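Local coordinates for protein CalS13 (Micromonospora echinospora, PDB 4ZAS) that probably transfers an amino group to a keto-sugar nucleotide, as a pyridoxal phosphate-dependent sugar aminotransferase of the DegT/DnrJ/EryC1 family, at residues R187-G199 and P206-T218. Sequence-based numbering, arbitrary orientation.
Sequences RPLVVEDCAQAWG and PLGTHGNVCVYST
Two neighbouring parallel strands of the mixed seven-stranded sheet, 189-193 and 213-217, meet here in the large domain of a fold-type I aminotransferase, and the loops at their C-terminal ends run toward the cofactor. Val213 N bonds to Val190 O, Glu192 N to Val213 O, Val215 N to Glu192 O (2.9 Å) and Cys194 N to Val215 O, the ladder of a parallel pair. Val191 and Val213, beta-branched and apolar, pack on helix 82-94, and Val215 lies on the same face of the sheet. On the other face, the buried carboxylate of Glu192 lies against Cys214 SG and takes Asn212 ND2 on the anti side of OE2 (2.6 Å), the carboxylate and amide planes 73° apart. Water 3 ties Glu192 OE1 to Gly208 N and water 4 donates to OE2; so many donors are consistent with an ionised glutamate. Arg187 NH1 and NH2 each donate to a water, and both waters donate to Asn212 OD1. Asp193 OD1 accepts from Ala195 N in an Asx turn, while its OD2 bonds Thr119. The small side chain of Cys194 sits over one face of the Tyr216 ring, its CB 3.6 Å from the centroid and 5° off the normal, a CH-pi contact; SG, beside the backbone N (chi1 -52°), makes a sulfur-aromatic contact over the same face. A leucine in place of Tyr216 would probably leave Leu207 O without its hydroxyl partner and Cys194 without a flat surface to rest on. Ser217 OG bonds Gly219 and phosphate oxygen OP2, and Gln196 NE2 bonds O3, of the pyridoxal-phosphate lysine at position 222. The tyrosine hydroxyl, OH, reaches Leu207 O at 2.7 Å from above the carbonyl plane.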
loop_
_atom_site.group_PDB
_atom_site.type_symbol
_atom_site.label_atom_id
_atom_site.label_comp_id
_atom_site.label_asym_id
_atom_site.label_seq_id
_atom_site.Cartn_x
_atom_site.Cartn_y
_atom_site.Cartn_z
ATOM N N ARG A 187 1.176 -10.460 -27.403
ATOM C CA ARG A 187 2.162 -11.091 -26.542
ATOM C C ARG A 187 1.790 -10.899 -25.066
ATOM O O ARG A 187 1.457 -9.800 -24.655
ATOM C CB ARG A 187 3.545 -10.496 -26.830
ATOM C CG ARG A 187 4.733 -11.281 -26.304
ATOM C CD ARG A 187 5.996 -10.599 -26.774
ATOM N NE ARG A 187 7.229 -11.249 -26.334
ATOM C CZ ARG A 187 7.789 -11.067 -25.143
ATOM N NH1 ARG A 187 8.920 -11.695 -24.845
ATOM N NH2 ARG A 187 7.224 -10.260 -24.250
ATOM N N PRO A 188 1.825 -11.974 -24.269
ATOM C CA PRO A 188 1.545 -11.786 -22.850
ATOM C C PRO A 188 2.555 -10.872 -22.208
ATOM O O PRO A 188 3.665 -10.708 -22.727
ATOM C CB PRO A 188 1.667 -13.194 -22.271
ATOM C CG PRO A 188 2.554 -13.905 -23.219
ATOM C CD PRO A 188 2.179 -13.368 -24.574
ATOM N N LEU A 189 2.147 -10.263 -21.100
ATOM C CA LEU A 189 3.009 -9.369 -20.338
ATOM C C LEU A 189 4.095 -10.164 -19.617
ATOM O O LEU A 189 3.797 -11.138 -18.929
ATOM C CB LEU A 189 2.192 -8.594 -19.305
ATOM C CG LEU A 189 2.973 -7.565 -18.498
ATOM C CD1 LEU A 189 3.392 -6.426 -19.401
ATOM C CD2 LEU A 189 2.179 -7.057 -17.307
ATOM N N VAL A 190 5.351 -9.759 -19.771
ATOM C CA VAL A 190 6.440 -10.409 -19.043
ATOM C C VAL A 190 6.908 -9.537 -17.876
ATOM O O VAL A 190 7.452 -8.445 -18.090
ATOM C CB VAL A 190 7.592 -10.741 -19.996
ATOM C CG1 VAL A 190 8.705 -11.417 -19.255
ATOM C CG2 VAL A 190 7.086 -11.612 -21.135
ATOM N N VAL A 191 6.724 -10.040 -16.652
ATOM C CA VAL A 191 7.075 -9.316 -15.422
ATOM C C VAL A 191 8.193 -10.020 -14.659
ATOM O O VAL A 191 8.030 -11.187 -14.272
ATOM C CB VAL A 191 5.851 -9.192 -14.473
ATOM C CG1 VAL A 191 6.253 -8.429 -13.230
ATOM C CG2 VAL A 191 4.701 -8.513 -15.160
ATOM N N GLU A 192 9.302 -9.321 -14.418
ATOM C CA GLU A 192 10.400 -9.841 -13.580
ATOM C C GLU A 192 10.326 -9.376 -12.130
ATOM O O GLU A 192 10.466 -8.187 -11.864
ATOM C CB GLU A 192 11.760 -9.408 -14.132
ATOM C CG GLU A 192 12.099 -9.912 -15.523
ATOM C CD GLU A 192 13.427 -9.363 -16.020
ATOM O OE1 GLU A 192 14.354 -9.219 -15.209
ATOM O OE2 GLU A 192 13.539 -9.050 -17.221
ATOM N N ASP A 193 10.160 -10.298 -11.188
ATOM C CA ASP A 193 10.259 -9.935 -9.767
ATOM C C ASP A 193 11.733 -9.819 -9.333
ATOM O O ASP A 193 12.410 -10.817 -9.104
ATOM C CB ASP A 193 9.517 -10.960 -8.910
ATOM C CG ASP A 193 9.498 -10.600 -7.431
ATOM O OD1 ASP A 193 10.313 -9.752 -6.997
ATOM O OD2 ASP A 193 8.671 -11.186 -6.692
ATOM N N CYS A 194 12.223 -8.589 -9.226
ATOM C CA CYS A 194 13.618 -8.329 -8.881
ATOM C C CYS A 194 13.774 -7.906 -7.421
ATOM O O CYS A 194 14.720 -7.205 -7.076
ATOM C CB CYS A 194 14.205 -7.242 -9.792
ATOM S SG CYS A 194 13.984 -7.537 -11.530
ATOM N N ALA A 195 12.840 -8.325 -6.570
ATOM C CA ALA A 195 12.791 -7.865 -5.182
ATOM C C ALA A 195 14.096 -8.088 -4.413
ATOM O O ALA A 195 14.499 -7.241 -3.611
ATOM C CB ALA A 195 11.654 -8.544 -4.456
ATOM N N GLN A 196 14.762 -9.213 -4.655
ATOM C CA GLN A 196 15.988 -9.514 -3.932
ATOM C C GLN A 196 17.205 -9.253 -4.791
ATOM O O GLN A 196 18.313 -9.652 -4.442
ATOM C CB GLN A 196 15.988 -10.959 -3.457
ATOM C CG GLN A 196 14.729 -11.353 -2.766
ATOM C CD GLN A 196 14.653 -12.832 -2.499
ATOM O OE1 GLN A 196 15.471 -13.589 -2.985
ATOM N NE2 GLN A 196 13.696 -13.246 -1.675
ATOM N N ALA A 197 16.989 -8.618 -5.935
ATOM C CA ALA A 197 17.993 -8.614 -6.993
ATOM C C ALA A 197 18.668 -7.279 -7.207
ATOM O O ALA A 197 19.300 -7.087 -8.233
ATOM C CB ALA A 197 17.354 -9.064 -8.301
ATOM N N TRP A 198 18.554 -6.353 -6.264
ATOM C CA TRP A 198 19.252 -5.087 -6.440
ATOM C C TRP A 198 20.737 -5.339 -6.637
ATOM O O TRP A 198 21.361 -6.009 -5.833
ATOM C CB TRP A 198 19.056 -4.136 -5.248
ATOM C CG TRP A 198 19.996 -2.970 -5.395
ATOM C CD1 TRP A 198 21.295 -2.907 -4.986
ATOM C CD2 TRP A 198 19.719 -1.721 -6.027
ATOM N NE1 TRP A 198 21.847 -1.704 -5.335
ATOM C CE2 TRP A 198 20.897 -0.950 -5.968
ATOM C CE3 TRP A 198 18.591 -1.182 -6.647
ATOM C CZ2 TRP A 198 20.976 0.334 -6.487
ATOM C CZ3 TRP A 198 18.674 0.089 -7.174
ATOM C CH2 TRP A 198 19.859 0.836 -7.088
ATOM N N GLY A 199 21.306 -4.792 -7.700
ATOM C CA GLY A 199 22.727 -4.932 -7.936
ATOM C C GLY A 199 23.019 -6.086 -8.871
ATOM O O GLY A 199 24.099 -6.171 -9.466
ATOM N N PRO A 206 22.587 -4.327 -15.916
ATOM C CA PRO A 206 21.688 -4.468 -14.767
ATOM C C PRO A 206 20.273 -4.920 -15.109
ATOM O O PRO A 206 19.769 -4.690 -16.203
ATOM C CB PRO A 206 21.671 -3.048 -14.152
ATOM C CG PRO A 206 22.334 -2.160 -15.126
ATOM C CD PRO A 206 23.268 -3.024 -15.933
ATOM N N LEU A 207 19.654 -5.612 -14.168
ATOM C CA LEU A 207 18.297 -6.034 -14.355
ATOM C C LEU A 207 17.451 -4.780 -14.431
ATOM O O LEU A 207 17.679 -3.824 -13.685
ATOM C CB LEU A 207 17.842 -6.937 -13.225
ATOM C CG LEU A 207 18.636 -8.221 -13.026
ATOM C CD1 LEU A 207 18.094 -8.984 -11.776
ATOM C CD2 LEU A 207 18.524 -9.043 -14.283
ATOM N N GLY A 208 16.483 -4.790 -15.342
ATOM C CA GLY A 208 15.693 -3.611 -15.639
ATOM C C GLY A 208 15.970 -3.091 -17.035
ATOM O O GLY A 208 15.280 -2.182 -17.513
ATOM N N THR A 209 16.955 -3.691 -17.708
ATOM C CA THR A 209 17.340 -3.246 -19.049
ATOM C C THR A 209 17.065 -4.256 -20.167
ATOM O O THR A 209 17.470 -4.042 -21.307
ATOM C CB THR A 209 18.856 -2.863 -19.096
ATOM O OG1 THR A 209 19.655 -3.987 -18.681
ATOM C CG2 THR A 209 19.139 -1.736 -18.151
ATOM N N HIS A 210 16.295 -5.293 -19.884
ATOM C CA HIS A 210 16.143 -6.382 -20.852
ATOM C C HIS A 210 14.764 -6.441 -21.501
ATOM O O HIS A 210 14.361 -7.491 -22.006
ATOM C CB HIS A 210 16.462 -7.714 -20.147
ATOM C CG HIS A 210 17.855 -7.770 -19.596
ATOM N ND1 HIS A 210 18.149 -7.453 -18.286
ATOM C CD2 HIS A 210 19.040 -8.071 -20.189
ATOM C CE1 HIS A 210 19.455 -7.567 -18.092
ATOM N NE2 HIS A 210 20.018 -7.941 -19.231
ATOM N N GLY A 211 14.031 -5.328 -21.465
ATOM C CA GLY A 211 12.780 -5.219 -22.197
ATOM C C GLY A 211 11.530 -5.760 -21.518
ATOM O O GLY A 211 10.469 -5.827 -22.126
ATOM N N ASN A 212 11.636 -6.139 -20.252
ATOM C CA ASN A 212 10.474 -6.617 -19.512
ATOM C C ASN A 212 10.126 -5.593 -18.458
ATOM O O ASN A 212 10.922 -4.701 -18.173
ATOM C CB ASN A 212 10.735 -7.946 -18.818
ATOM C CG ASN A 212 11.186 -9.026 -19.762
ATOM O OD1 ASN A 212 10.671 -9.166 -20.875
ATOM N ND2 ASN A 212 12.156 -9.808 -19.316
ATOM N N VAL A 213 8.931 -5.715 -17.891
ATOM C CA VAL A 213 8.559 -4.930 -16.724
ATOM C C VAL A 213 9.213 -5.532 -15.500
ATOM O O VAL A 213 8.958 -6.692 -15.201
ATOM C CB VAL A 213 7.034 -4.886 -16.557
ATOM C CG1 VAL A 213 6.631 -4.124 -15.263
ATOM C CG2 VAL A 213 6.420 -4.248 -17.778
ATOM N N CYS A 214 10.008 -4.750 -14.770
ATOM C CA CYS A 214 10.726 -5.251 -13.577
ATOM C C CYS A 214 10.287 -4.559 -12.284
ATOM O O CYS A 214 10.234 -3.326 -12.221
ATOM C CB CYS A 214 12.230 -5.047 -13.736
ATOM S SG CYS A 214 12.929 -5.824 -15.171
ATOM N N VAL A 215 9.998 -5.349 -11.251
ATOM C CA VAL A 215 9.598 -4.811 -9.949
ATOM C C VAL A 215 10.653 -5.100 -8.898
ATOM O O VAL A 215 11.030 -6.247 -8.707
ATOM C CB VAL A 215 8.247 -5.380 -9.498
ATOM C CG1 VAL A 215 7.862 -4.791 -8.154
ATOM C CG2 VAL A 215 7.175 -5.124 -10.556
ATOM N N TYR A 216 11.102 -4.056 -8.206
ATOM C CA TYR A 216 12.108 -4.153 -7.146
ATOM C C TYR A 216 11.486 -3.874 -5.796
ATOM O O TYR A 216 10.495 -3.153 -5.715
ATOM C CB TYR A 216 13.249 -3.156 -7.384
ATOM C CG TYR A 216 14.322 -3.550 -8.402
ATOM C CD1 TYR A 216 14.138 -3.372 -9.771
ATOM C CD2 TYR A 216 15.550 -4.032 -7.975
ATOM C CE1 TYR A 216 15.140 -3.701 -10.680
ATOM C CE2 TYR A 216 16.543 -4.359 -8.860
ATOM C CZ TYR A 216 16.347 -4.195 -10.212
ATOM O OH TYR A 216 17.381 -4.536 -11.072
ATOM N N SER A 217 12.061 -4.430 -4.734
ATOM C CA SER A 217 11.651 -4.056 -3.386
ATOM C C SER A 217 12.757 -3.309 -2.670
ATOM O O SER A 217 13.935 -3.649 -2.804
ATOM C CB SER A 217 11.264 -5.292 -2.570
ATOM O OG SER A 217 11.091 -4.984 -1.192
ATOM N N THR A 218 12.378 -2.305 -1.884
ATOM C CA THR A 218 13.332 -1.650 -1.001
ATOM C C THR A 218 12.830 -1.732 0.437
ATOM O O THR A 218 13.044 -0.805 1.236
ATOM C CB THR A 218 13.586 -0.182 -1.387
ATOM O OG1 THR A 218 12.339 0.501 -1.532
ATOM C CG2 THR A 218 14.350 -0.105 -2.683
HETATM O O HOH W 1 10.629 -11.404 -22.743
HETATM O O HOH W 2 8.699 -8.494 -22.591
HETATM O O HOH W 3 15.839 -7.267 -16.452
HETATM O O HOH W 4 14.013 -6.074 -18.195
#